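Local atomic coordinates of transcriptional regulator, GntR family (Ralstonia eutropha, PDB entry 3IHU), a protein that probably binds DNA and regulates transcription, pairing a winged helix-turn-helix domain with an all-helical FCD domain. Residues A[32-37]-A[46-51]; A[37-42]-A[70-75]; A[99-104]-A[143-148]; A[112-117]-A[149-154]. All coordinates share one frame; numbering follows the deposited sequence.

In the fold
The four contacts fall into two pairs, one in each domain of a GntR-family regulator. Contacts 1 and 2 belong to the winged helix-turn-helix domain. They share G37, their centres lie about 11 Å apart, and they meet directly where F34 CE2 packs on L40 CD2 at 3.7 Å. Contacts 3 and 4 belong to the helical FCD domain. Both draw on helix 134-152, with centres about 8 Å apart, and T147 CG2 touches A117 CB at 3.7 Å. Between the pairs there is no touching: the centres of contacts 2 and 4 are about 38 Å apart, and even the nearest atoms of contacts 1 and 3 remain about 15 Å apart.

Contact 1. Residues A[32-37]-A[46-51]; sequences GTFVPG and VAHFGV
F34 reaches out of the loop that follows helix 17-31 and overlaps two aromatic rings at the end of helix 42-49. Its CZ end does most of the touching. H48 CD2 sits 4.1 Å from F34 CZ, at the edge of the phenylalanine ring and near its plane. The two rings form an offset edge-to-face stack, the edge of F34 turned to the face of H48, with planes at 83° and centroids 5.8 Å apart. F49 arrives from the direction opposite to F34, and its CE2 meets F34 CZ at 4.0 Å. Within the helix an edge of H48 rests on a face of F49: H48 CD2 lies 3.6 Å above that ring, over its centre. H48 CG stands anti to the backbone N (chi1 -173°), and from there CD2 meets both F34 CZ and the F49 ring. Helix 42-49 is the first helix of the helix-turn-helix; G50, with positive phi, starts the turn into helix 53-65, and F49 also packs on V21 of helix 17-31. No hydrogen bond crosses between the two segments, so this contact rests on dispersion and, for F34 against H48, the weak electrostatics of an edge-to-face pair.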
loop_
_atom_site.group_PDB
_atom_site.type_symbol
_atom_site.label_atom_id
_atom_site.label_comp_id
_atom_site.label_asym_id
_atom_site.label_seq_id
_atom_site.Cartn_x
_atom_site.Cartn_y
_atom_site.Cartn_z
ATOM N N GLY A 32 -8.021 -9.167 0.519
ATOM C CA GLY A 32 -9.067 -9.804 1.309
ATOM C C GLY A 32 -8.863 -11.281 1.567
ATOM O O GLY A 32 -9.734 -11.906 2.133
ATOM N N THR A 33 -7.732 -11.849 1.173
ATOM C CA THR A 33 -7.475 -13.275 1.435
ATOM C C THR A 33 -6.846 -13.544 2.827
ATOM O O THR A 33 -6.782 -14.662 3.245
ATOM C CB THR A 33 -6.533 -13.854 0.399
ATOM O OG1 THR A 33 -5.377 -13.024 0.332
ATOM C CG2 THR A 33 -7.236 -13.939 -1.012
ATOM N N PHE A 34 -6.305 -12.511 3.465
ATOM C CA PHE A 34 -5.903 -12.562 4.857
ATOM C C PHE A 34 -6.634 -11.380 5.508
ATOM O O PHE A 34 -6.881 -10.375 4.834
ATOM C CB PHE A 34 -4.375 -12.344 4.995
ATOM C CG PHE A 34 -3.547 -13.521 4.583
ATOM C CD1 PHE A 34 -3.147 -13.663 3.272
ATOM C CD2 PHE A 34 -3.167 -14.492 5.497
ATOM C CE1 PHE A 34 -2.425 -14.760 2.877
ATOM C CE2 PHE A 34 -2.428 -15.590 5.115
ATOM C CZ PHE A 34 -2.058 -15.727 3.794
ATOM N N VAL A 35 -6.956 -11.489 6.800
ATOM C CA VAL A 35 -7.690 -10.441 7.503
ATOM C C VAL A 35 -7.067 -10.024 8.860
ATOM O O VAL A 35 -6.395 -10.810 9.533
ATOM C CB VAL A 35 -9.132 -10.859 7.753
ATOM C CG1 VAL A 35 -9.839 -11.011 6.391
ATOM C CG2 VAL A 35 -9.213 -12.157 8.609
ATOM N N PRO A 36 -7.311 -8.776 9.276
ATOM C CA PRO A 36 -6.916 -8.350 10.614
ATOM C C PRO A 36 -7.455 -9.311 11.665
ATOM O O PRO A 36 -8.609 -9.764 11.552
ATOM C CB PRO A 36 -7.586 -6.968 10.741
ATOM C CG PRO A 36 -7.661 -6.484 9.315
ATOM C CD PRO A 36 -8.000 -7.721 8.528
ATOM N N GLY A 37 -6.621 -9.697 12.633
ATOM C CA GLY A 37 -7.045 -10.628 13.704
ATOM C C GLY A 37 -6.795 -12.067 13.349
ATOM O O GLY A 37 -7.002 -12.981 14.136
ATOM N N VAL A 46 3.665 -22.419 5.127
ATOM C CA VAL A 46 4.557 -23.252 4.311
ATOM C C VAL A 46 3.787 -23.843 3.125
ATOM O O VAL A 46 4.252 -23.778 1.976
ATOM C CB VAL A 46 5.223 -24.355 5.144
ATOM C CG1 VAL A 46 5.903 -25.521 4.212
ATOM C CG2 VAL A 46 6.246 -23.762 6.140
ATOM N N ALA A 47 2.620 -24.426 3.396
ATOM C CA ALA A 47 1.830 -25.108 2.335
ATOM C C ALA A 47 1.236 -24.037 1.394
ATOM O O ALA A 47 1.214 -24.184 0.197
ATOM C CB ALA A 47 0.716 -25.943 2.975
ATOM N N HIS A 48 0.756 -22.936 1.949
ATOM C CA HIS A 48 0.115 -21.922 1.127
ATOM C C HIS A 48 1.109 -21.224 0.178
ATOM O O HIS A 48 0.823 -20.996 -0.980
ATOM C CB HIS A 48 -0.516 -20.833 2.028
ATOM C CG HIS A 48 -1.348 -19.840 1.277
ATOM N ND1 HIS A 48 -2.540 -20.179 0.672
ATOM C CD2 HIS A 48 -1.149 -18.532 1.006
ATOM C CE1 HIS A 48 -3.065 -19.105 0.106
ATOM N NE2 HIS A 48 -2.232 -18.097 0.277
ATOM N N PHE A 49 2.267 -20.827 0.688
ATOM C CA PHE A 49 3.214 -20.118 -0.161
ATOM C C PHE A 49 4.201 -21.017 -0.871
ATOM O O PHE A 49 4.936 -20.581 -1.744
ATOM C CB PHE A 49 3.878 -19.002 0.646
ATOM C CG PHE A 49 2.962 -17.871 0.930
ATOM C CD1 PHE A 49 2.570 -17.022 -0.099
ATOM C CD2 PHE A 49 2.473 -17.641 2.208
ATOM C CE1 PHE A 49 1.705 -15.961 0.144
ATOM C CE2 PHE A 49 1.624 -16.565 2.465
ATOM C CZ PHE A 49 1.242 -15.719 1.441
ATOM N N GLY A 50 4.214 -22.290 -0.525
ATOM C CA GLY A 50 5.172 -23.192 -1.100
ATOM C C GLY A 50 6.608 -22.872 -0.761
ATOM O O GLY A 50 7.491 -23.166 -1.536
ATOM N N VAL A 51 6.866 -22.336 0.421
ATOM C CA VAL A 51 8.256 -22.095 0.855
ATOM C C VAL A 51 8.508 -22.844 2.167
ATOM O O VAL A 51 7.576 -23.401 2.745
ATOM C CB VAL A 51 8.519 -20.593 1.005
ATOM C CG1 VAL A 51 8.204 -19.856 -0.317
ATOM C CG2 VAL A 51 7.681 -20.018 2.135
#

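Contact 2. Residues A[37-42]-A[70-75]; sequences GQRLVE and DLQRHR
Two groups grip E42 OE2: R57 NE in a salt bridge and a water donating at 2.8 Å; R75 CB packs beside it at 3.4 Å. In this winged helix domain, E42 opens helix 42-49, while residues 70-75 lead from strand 69-71 into the turn of the wing; strand 77-79 runs between strands 39-40 and 69-71 in the antiparallel sheet. The E42 chain is extended, with CG anti to the backbone N (chi1 173°), and this carries the carboxylate alongside the aliphatic part of R75, both chains pointing the same way. Their charged atoms are not in contact, E42 OE2 lying 4.9 Å from R75 NE. The carboxylate's charge is instead met by R57 and, through OE1, by R53 NH1, which would probably favour its ionised form although the residue is buried. A second water joins the backbones, accepting from E42 N at 3.0 Å and donating to H74 O at 3.1 Å. At the other end, R39 and Q72 cross at about a right angle, both also resting on V78. R39 NH1 gives Q72 OE1 a weak, bent hydrogen bond of 3.0 Å, with an angle of 120° at the hydrogen. The amide's other end is tied down within its own segment, where Q72 NE2 donates at 2.8 Å to L71 O from above the carbonyl plane.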
loop_
_atom_site.group_PDB
_atom_site.type_symbol
_atom_site.label_atom_id
_atom_site.label_comp_id
_atom_site.label_asym_id
_atom_site.label_seq_id
_atom_site.Cartn_x
_atom_site.Cartn_y
_atom_site.Cartn_z
ATOM N N GLY A 37 -6.621 -9.697 12.633
ATOM C CA GLY A 37 -7.045 -10.628 13.704
ATOM C C GLY A 37 -6.795 -12.067 13.349
ATOM O O GLY A 37 -7.002 -12.981 14.136
ATOM N N GLN A 38 -6.349 -12.318 12.131
ATOM C CA GLN A 38 -6.187 -13.706 11.743
ATOM C C GLN A 38 -4.956 -14.352 12.416
ATOM O O GLN A 38 -3.879 -13.718 12.528
ATOM C CB GLN A 38 -6.033 -13.796 10.247
ATOM C CG GLN A 38 -6.087 -15.167 9.761
ATOM C CD GLN A 38 -6.095 -15.219 8.229
ATOM O OE1 GLN A 38 -6.149 -14.182 7.566
ATOM N NE2 GLN A 38 -5.985 -16.413 7.677
ATOM N N ARG A 39 -5.164 -15.577 12.867
ATOM C CA ARG A 39 -4.111 -16.423 13.399
ATOM C C ARG A 39 -3.365 -17.124 12.309
ATOM O O ARG A 39 -3.983 -17.831 11.529
ATOM C CB ARG A 39 -4.723 -17.526 14.214
ATOM C CG ARG A 39 -5.091 -17.066 15.529
ATOM C CD ARG A 39 -4.121 -17.535 16.613
ATOM N NE ARG A 39 -4.596 -16.840 17.799
ATOM C CZ ARG A 39 -3.870 -16.522 18.857
ATOM N NH1 ARG A 39 -2.581 -16.871 18.956
ATOM N NH2 ARG A 39 -4.470 -15.836 19.823
ATOM N N LEU A 40 -2.064 -16.900 12.209
ATOM C CA LEU A 40 -1.273 -17.558 11.194
ATOM C C LEU A 40 -0.492 -18.693 11.795
ATOM O O LEU A 40 0.142 -18.536 12.827
ATOM C CB LEU A 40 -0.340 -16.572 10.530
ATOM C CG LEU A 40 -0.997 -15.359 9.918
ATOM C CD1 LEU A 40 0.069 -14.351 9.428
ATOM C CD2 LEU A 40 -1.971 -15.809 8.829
ATOM N N VAL A 41 -0.558 -19.851 11.150
ATOM C CA VAL A 41 0.110 -21.043 11.576
ATOM C C VAL A 41 1.291 -21.299 10.604
ATOM O O VAL A 41 1.079 -21.365 9.381
ATOM C CB VAL A 41 -0.896 -22.243 11.565
ATOM C CG1 VAL A 41 -0.196 -23.489 11.856
ATOM C CG2 VAL A 41 -2.026 -22.017 12.625
ATOM N N GLU A 42 2.514 -21.454 11.136
ATOM C CA GLU A 42 3.716 -21.725 10.309
ATOM C C GLU A 42 3.467 -22.787 9.202
ATOM O O GLU A 42 3.739 -22.540 8.048
ATOM C CB GLU A 42 4.923 -22.132 11.191
ATOM C CG GLU A 42 6.179 -22.589 10.431
ATOM C CD GLU A 42 7.448 -22.678 11.314
ATOM O OE1 GLU A 42 7.792 -23.817 11.685
ATOM O OE2 GLU A 42 8.075 -21.610 11.623
ATOM N N ASP A 70 1.762 -9.601 15.199
ATOM C CA ASP A 70 2.430 -9.881 16.460
ATOM C C ASP A 70 2.793 -11.367 16.475
ATOM O O ASP A 70 1.913 -12.221 16.385
ATOM C CB ASP A 70 1.526 -9.606 17.662
ATOM C CG ASP A 70 1.207 -8.153 17.823
ATOM O OD1 ASP A 70 2.002 -7.298 17.351
ATOM O OD2 ASP A 70 0.141 -7.886 18.422
ATOM N N LEU A 71 4.086 -11.632 16.650
ATOM C CA LEU A 71 4.598 -12.974 16.848
ATOM C C LEU A 71 4.021 -13.621 18.106
ATOM O O LEU A 71 3.801 -12.953 19.109
ATOM C CB LEU A 71 6.135 -12.952 16.907
ATOM C CG LEU A 71 6.880 -12.404 15.679
ATOM C CD1 LEU A 71 8.377 -12.752 15.754
ATOM C CD2 LEU A 71 6.267 -12.918 14.381
ATOM N N GLN A 72 3.764 -14.921 18.026
ATOM C CA GLN A 72 3.205 -15.692 19.143
ATOM C C GLN A 72 4.153 -16.840 19.450
ATOM O O GLN A 72 5.192 -16.986 18.811
ATOM C CB GLN A 72 1.834 -16.292 18.765
ATOM C CG GLN A 72 0.811 -15.292 18.187
ATOM C CD GLN A 72 0.270 -14.329 19.239
ATOM O OE1 GLN A 72 -0.811 -14.544 19.815
ATOM N NE2 GLN A 72 1.026 -13.267 19.505
ATOM N N ARG A 73 3.771 -17.675 20.407
ATOM C CA ARG A 73 4.528 -18.896 20.717
ATOM C C ARG A 73 4.281 -19.976 19.647
ATOM O O ARG A 73 3.322 -19.910 18.851
ATOM C CB ARG A 73 4.138 -19.428 22.111
ATOM N N HIS A 74 5.153 -20.978 19.646
ATOM C CA HIS A 74 5.029 -22.137 18.757
ATOM C C HIS A 74 5.115 -21.731 17.277
ATOM O O HIS A 74 4.511 -22.375 16.433
ATOM C CB HIS A 74 3.744 -22.932 19.069
ATOM C CG HIS A 74 3.449 -23.039 20.537
ATOM N ND1 HIS A 74 4.010 -24.011 21.348
ATOM C CD2 HIS A 74 2.673 -22.272 21.347
ATOM C CE1 HIS A 74 3.575 -23.847 22.586
ATOM N NE2 HIS A 74 2.771 -22.795 22.614
ATOM N N ARG A 75 5.900 -20.682 16.998
ATOM C CA ARG A 75 6.232 -20.259 15.641
ATOM C C ARG A 75 5.073 -19.592 14.900
ATOM O O ARG A 75 5.076 -19.536 13.660
ATOM C CB ARG A 75 6.739 -21.451 14.798
ATOM C CG ARG A 75 7.890 -22.252 15.420
ATOM C CD ARG A 75 9.133 -21.376 15.587
ATOM N NE ARG A 75 10.325 -22.178 15.950
ATOM C CZ ARG A 75 11.565 -21.694 16.051
ATOM N NH1 ARG A 75 11.812 -20.410 15.821
ATOM N NH2 ARG A 75 12.573 -22.498 16.376
HETATM O O HOH W 1 2.581 -22.228 14.057
HETATM O O HOH W 2 6.908 -19.136 12.024
#

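Contact 3. Residues A[99-104]-A[143-148]; sequences GLLARA and HFYRTL
L101 runs from helix 84-105 into the flank of helix 134-152, its CB directed at that helix and each carbon beyond finding a partner there. CG comes first, 3.9 Å from L148 CB. The chain then forks. CD1 follows the backbone of the other helix, 4.2 Å from L148 C and 3.8 Å from L149 CA, whereas CD2 drops between two side chains, touching Y145 CD2 at 3.8 Å and L148 CD1 at 3.9 Å. L101 CG, anti to the backbone N (chi1 -178°), lies beside the carbonyl carbon, and from there the two methyls reach L148 and Y145. L101 crosses both Y145 and L148 at about a right angle, and all three residues are buried. This is apolar helix packing inside the bundle of the FCD domain, a fold whose interior in relatives houses the effector or metal site. The Y145 side chain also packs against Y186, H165 and H208 and makes a cation-pi interaction with R141. L148 has further neighbours: its CD1 also lies over one face of the F144 ring, offset toward the rim, and its side chain touches L118 of helix 112-130. Beside the leucines a single water bridges the two backbones, donating to L101 O at 2.7 Å and to L148 O at 2.8 Å.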
loop_
_atom_site.group_PDB
_atom_site.type_symbol
_atom_site.label_atom_id
_atom_site.label_comp_id
_atom_site.label_asym_id
_atom_site.label_seq_id
_atom_site.Cartn_x
_atom_site.Cartn_y
_atom_site.Cartn_z
ATOM N N GLY A 99 2.756 12.107 0.288
ATOM C CA GLY A 99 3.154 13.397 -0.172
ATOM C C GLY A 99 4.555 13.433 -0.728
ATOM O O GLY A 99 4.768 13.936 -1.820
ATOM N N LEU A 100 5.531 12.942 0.032
ATOM C CA LEU A 100 6.873 12.883 -0.455
ATOM C C LEU A 100 7.057 11.945 -1.649
ATOM O O LEU A 100 7.882 12.204 -2.478
ATOM C CB LEU A 100 7.842 12.516 0.644
ATOM C CG LEU A 100 9.313 12.580 0.394
ATOM C CD1 LEU A 100 9.698 13.866 -0.268
ATOM C CD2 LEU A 100 10.061 12.366 1.821
ATOM N N LEU A 101 6.345 10.827 -1.707
ATOM C CA LEU A 101 6.425 9.957 -2.873
ATOM C C LEU A 101 6.083 10.723 -4.191
ATOM O O LEU A 101 6.801 10.607 -5.200
ATOM C CB LEU A 101 5.475 8.801 -2.699
ATOM C CG LEU A 101 5.427 7.722 -3.786
ATOM C CD1 LEU A 101 6.688 6.870 -3.794
ATOM C CD2 LEU A 101 4.102 6.946 -3.688
ATOM N N ALA A 102 4.948 11.426 -4.171
ATOM C CA ALA A 102 4.465 12.237 -5.303
ATOM C C ALA A 102 5.457 13.342 -5.578
ATOM O O ALA A 102 5.833 13.589 -6.716
ATOM C CB ALA A 102 3.080 12.839 -4.984
ATOM N N ARG A 103 5.865 14.057 -4.524
ATOM C CA ARG A 103 6.853 15.105 -4.679
ATOM C C ARG A 103 8.103 14.648 -5.366
ATOM O O ARG A 103 8.551 15.263 -6.347
ATOM C CB ARG A 103 7.218 15.715 -3.336
ATOM C CG ARG A 103 8.226 16.883 -3.422
ATOM C CD ARG A 103 8.716 17.331 -2.027
ATOM N NE ARG A 103 9.471 18.548 -2.243
ATOM C CZ ARG A 103 8.959 19.772 -2.330
ATOM N NH1 ARG A 103 7.691 20.023 -2.078
ATOM N NH2 ARG A 103 9.753 20.764 -2.643
ATOM N N ALA A 104 8.663 13.542 -4.914
ATOM C CA ALA A 104 9.923 13.078 -5.491
ATOM C C ALA A 104 9.733 12.595 -6.951
ATOM O O ALA A 104 10.668 12.687 -7.753
ATOM C CB ALA A 104 10.543 11.985 -4.657
ATOM N N HIS A 143 0.991 -1.024 -8.915
ATOM C CA HIS A 143 1.787 -0.576 -10.033
ATOM C C HIS A 143 1.978 0.952 -10.121
ATOM O O HIS A 143 3.064 1.454 -10.441
ATOM C CB HIS A 143 1.157 -1.113 -11.354
ATOM C CG HIS A 143 1.983 -0.839 -12.555
ATOM N ND1 HIS A 143 3.327 -1.156 -12.617
ATOM C CD2 HIS A 143 1.670 -0.284 -13.755
ATOM C CE1 HIS A 143 3.804 -0.798 -13.797
ATOM N NE2 HIS A 143 2.822 -0.272 -14.505
ATOM N N PHE A 144 0.907 1.680 -9.851
ATOM C CA PHE A 144 0.934 3.128 -9.798
ATOM C C PHE A 144 1.965 3.613 -8.768
ATOM O O PHE A 144 2.843 4.416 -9.085
ATOM C CB PHE A 144 -0.460 3.593 -9.386
ATOM C CG PHE A 144 -0.611 5.053 -9.259
ATOM C CD1 PHE A 144 -0.408 5.867 -10.332
ATOM C CD2 PHE A 144 -0.997 5.619 -8.062
ATOM C CE1 PHE A 144 -0.600 7.227 -10.222
ATOM C CE2 PHE A 144 -1.194 6.986 -7.949
ATOM C CZ PHE A 144 -0.990 7.780 -9.050
ATOM N N TYR A 145 1.877 3.063 -7.552
ATOM C CA TYR A 145 2.799 3.442 -6.468
ATOM C C TYR A 145 4.213 3.081 -6.819
ATOM O O TYR A 145 5.128 3.885 -6.620
ATOM C CB TYR A 145 2.393 2.781 -5.145
ATOM C CG TYR A 145 1.344 3.555 -4.394
ATOM C CD1 TYR A 145 0.076 3.727 -4.889
ATOM C CD2 TYR A 145 1.625 4.096 -3.130
ATOM C CE1 TYR A 145 -0.874 4.439 -4.201
ATOM C CE2 TYR A 145 0.672 4.819 -2.442
ATOM C CZ TYR A 145 -0.562 4.980 -2.969
ATOM O OH TYR A 145 -1.452 5.677 -2.245
ATOM N N ARG A 146 4.426 1.872 -7.335
ATOM C CA ARG A 146 5.775 1.484 -7.720
ATOM C C ARG A 146 6.380 2.394 -8.810
ATOM O O ARG A 146 7.564 2.769 -8.763
ATOM C CB ARG A 146 5.804 -0.002 -8.140
ATOM C CG ARG A 146 7.081 -0.465 -8.858
ATOM C CD ARG A 146 8.391 -0.182 -8.089
ATOM N NE ARG A 146 8.361 -0.707 -6.713
ATOM C CZ ARG A 146 8.821 -1.899 -6.323
ATOM N NH1 ARG A 146 9.355 -2.743 -7.191
ATOM N NH2 ARG A 146 8.736 -2.248 -5.043
ATOM N N THR A 147 5.570 2.801 -9.778
ATOM C CA THR A 147 6.057 3.714 -10.822
ATOM C C THR A 147 6.428 5.046 -10.193
ATOM O O THR A 147 7.494 5.614 -10.495
ATOM C CB THR A 147 5.004 3.877 -11.937
ATOM O OG1 THR A 147 4.519 2.580 -12.309
ATOM C CG2 THR A 147 5.564 4.529 -13.123
ATOM N N LEU A 148 5.586 5.539 -9.284
ATOM C CA LEU A 148 5.921 6.773 -8.606
ATOM C C LEU A 148 7.260 6.611 -7.900
ATOM O O LEU A 148 8.093 7.537 -7.903
ATOM C CB LEU A 148 4.841 7.236 -7.621
ATOM C CG LEU A 148 3.513 7.682 -8.221
ATOM C CD1 LEU A 148 2.508 7.920 -7.069
ATOM C CD2 LEU A 148 3.718 8.931 -9.171
HETATM O O HOH W 3 8.914 9.008 -5.625
#

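Contact 4. Residues A[112-117]-A[149-154]; sequences QPQVQA and LEMGDN
Q114 and M151 form the tight part of this contact, sliding past each other in opposite directions as helix 112-130 meets the end of helix 134-152. Q114 CB lies 3.8 Å from M151 CG, and Q114 OE1 approaches the same carbon to 3.5 Å. The amide also rests against the helix backbone, OE1 being 3.7 Å from M151 CA. With its first torsion placing CG beside the backbone N (chi1 -74°) and the chain straight beyond (chi2 174°), the extended glutamine runs antiparallel to the M151 side chain, bringing its amide to M151 CG and CA. M151, deposited as selenomethionine, bends at its last torsion and continues inward to touch A105 and V193, joining the contact to helices 84-105 and 179-195. Within the helical FCD bundle, this is the place where the first turn of one helix covers the last turn of another. G152 closes helix 134-152, D153 leaves it with positive phi, and N154 caps the start of helix 155-165. The looser side begins at the nitrogen of the glutamine amide. Q114 NE2 makes no direct hydrogen bond to E150 O, 3.6 Å away; a water fills in, accepting from Q114 NE2 at 3.2 Å and donating to E150 O at 3.1 Å. The E150 side chain starts toward Q114, but its carboxylate turns away, where R158 NH1 takes OE2 in a salt bridge.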
loop_
_atom_site.group_PDB
_atom_site.type_symbol
_atom_site.label_atom_id
_atom_site.label_comp_id
_atom_site.label_asym_id
_atom_site.label_seq_id
_atom_site.Cartn_x
_atom_site.Cartn_y
_atom_site.Cartn_z
ATOM N N GLN A 112 10.302 9.693 -20.554
ATOM C CA GLN A 112 9.153 9.290 -21.378
ATOM C C GLN A 112 8.637 7.925 -21.014
ATOM O O GLN A 112 7.445 7.738 -20.816
ATOM C CB GLN A 112 9.465 9.357 -22.890
ATOM C CG GLN A 112 8.981 10.644 -23.522
ATOM C CD GLN A 112 9.349 10.778 -24.992
ATOM O OE1 GLN A 112 8.712 10.188 -25.857
ATOM N NE2 GLN A 112 10.381 11.535 -25.271
ATOM N N PRO A 113 9.541 6.932 -20.895
ATOM C CA PRO A 113 9.039 5.587 -20.548
ATOM C C PRO A 113 8.289 5.483 -19.217
ATOM O O PRO A 113 7.339 4.696 -19.088
ATOM C CB PRO A 113 10.315 4.736 -20.475
ATOM C CG PRO A 113 11.338 5.494 -21.187
ATOM C CD PRO A 113 11.005 6.950 -20.950
ATOM N N GLN A 114 8.734 6.234 -18.223
ATOM C CA GLN A 114 8.112 6.205 -16.887
ATOM C C GLN A 114 6.763 6.930 -16.907
ATOM O O GLN A 114 5.801 6.480 -16.283
ATOM C CB GLN A 114 9.042 6.834 -15.848
ATOM C CG GLN A 114 10.237 5.946 -15.479
ATOM C CD GLN A 114 11.211 6.668 -14.547
ATOM O OE1 GLN A 114 11.162 7.877 -14.406
ATOM N NE2 GLN A 114 12.067 5.923 -13.894
ATOM N N VAL A 115 6.718 8.052 -17.616
ATOM C CA VAL A 115 5.478 8.787 -17.857
ATOM C C VAL A 115 4.429 7.876 -18.506
ATOM O O VAL A 115 3.281 7.844 -18.054
ATOM C CB VAL A 115 5.742 10.029 -18.702
ATOM C CG1 VAL A 115 4.424 10.645 -19.248
ATOM C CG2 VAL A 115 6.533 11.026 -17.902
ATOM N N GLN A 116 4.852 7.099 -19.503
ATOM C CA GLN A 116 3.988 6.127 -20.180
ATOM C C GLN A 116 3.492 5.066 -19.248
ATOM O O GLN A 116 2.312 4.698 -19.287
ATOM C CB GLN A 116 4.707 5.433 -21.349
ATOM C CG GLN A 116 4.925 6.343 -22.542
ATOM C CD GLN A 116 5.475 5.605 -23.770
ATOM O OE1 GLN A 116 5.689 4.384 -23.753
ATOM N NE2 GLN A 116 5.701 6.356 -24.835
ATOM N N ALA A 117 4.388 4.549 -18.414
ATOM C CA ALA A 117 4.003 3.637 -17.335
ATOM C C ALA A 117 3.016 4.290 -16.384
ATOM O O ALA A 117 2.038 3.680 -16.003
ATOM C CB ALA A 117 5.246 3.153 -16.578
ATOM N N LEU A 149 7.478 5.436 -7.317
ATOM C CA LEU A 149 8.722 5.196 -6.564
ATOM C C LEU A 149 9.925 5.233 -7.484
ATOM O O LEU A 149 10.906 5.901 -7.190
ATOM C CB LEU A 149 8.648 3.864 -5.839
ATOM C CG LEU A 149 9.823 3.513 -4.929
ATOM C CD1 LEU A 149 10.000 4.488 -3.715
ATOM C CD2 LEU A 149 9.572 2.111 -4.457
ATOM N N GLU A 150 9.821 4.557 -8.614
ATOM C CA GLU A 150 10.914 4.468 -9.568
ATOM C C GLU A 150 11.234 5.823 -10.132
ATOM O O GLU A 150 12.405 6.131 -10.366
ATOM C CB GLU A 150 10.606 3.489 -10.710
ATOM C CG GLU A 150 10.473 2.027 -10.287
ATOM C CD GLU A 150 11.654 1.543 -9.413
ATOM O OE1 GLU A 150 12.832 1.802 -9.785
ATOM O OE2 GLU A 150 11.396 0.932 -8.336
HETATM N N MSE A 151 10.207 6.638 -10.305
HETATM C CA MSE A 151 10.357 8.000 -10.789
HETATM C C MSE A 151 11.157 8.875 -9.844
HETATM O O MSE A 151 11.986 9.660 -10.286
HETATM C CB MSE A 151 8.958 8.615 -11.060
HETATM C CG MSE A 151 8.360 8.188 -12.357
HETATM SE SE MSE A 151 6.516 8.696 -12.613
HETATM C CE MSE A 151 7.066 10.459 -13.318
ATOM N N GLY A 152 10.955 8.749 -8.520
ATOM C CA GLY A 152 11.663 9.614 -7.596
ATOM C C GLY A 152 13.054 9.114 -7.263
ATOM O O GLY A 152 13.923 9.901 -6.899
ATOM N N ASP A 153 13.275 7.820 -7.443
ATOM C CA ASP A 153 14.506 7.159 -7.083
ATOM C C ASP A 153 15.070 7.575 -5.679
ATOM O O ASP A 153 16.256 7.727 -5.526
ATOM C CB ASP A 153 15.553 7.390 -8.152
ATOM C CG ASP A 153 16.620 6.332 -8.135
ATOM O OD1 ASP A 153 16.351 5.222 -7.639
ATOM O OD2 ASP A 153 17.714 6.588 -8.616
ATOM N N ASN A 154 14.191 7.817 -4.712
ATOM C CA ASN A 154 14.601 8.165 -3.341
ATOM C C ASN A 154 14.840 6.854 -2.593
ATOM O O ASN A 154 13.894 6.151 -2.241
ATOM C CB ASN A 154 13.561 9.074 -2.687
ATOM C CG ASN A 154 13.955 9.539 -1.322
ATOM O OD1 ASN A 154 14.503 8.762 -0.576
ATOM N ND2 ASN A 154 13.669 10.815 -0.972
HETATM O O HOH W 4 14.646 7.019 -12.271
#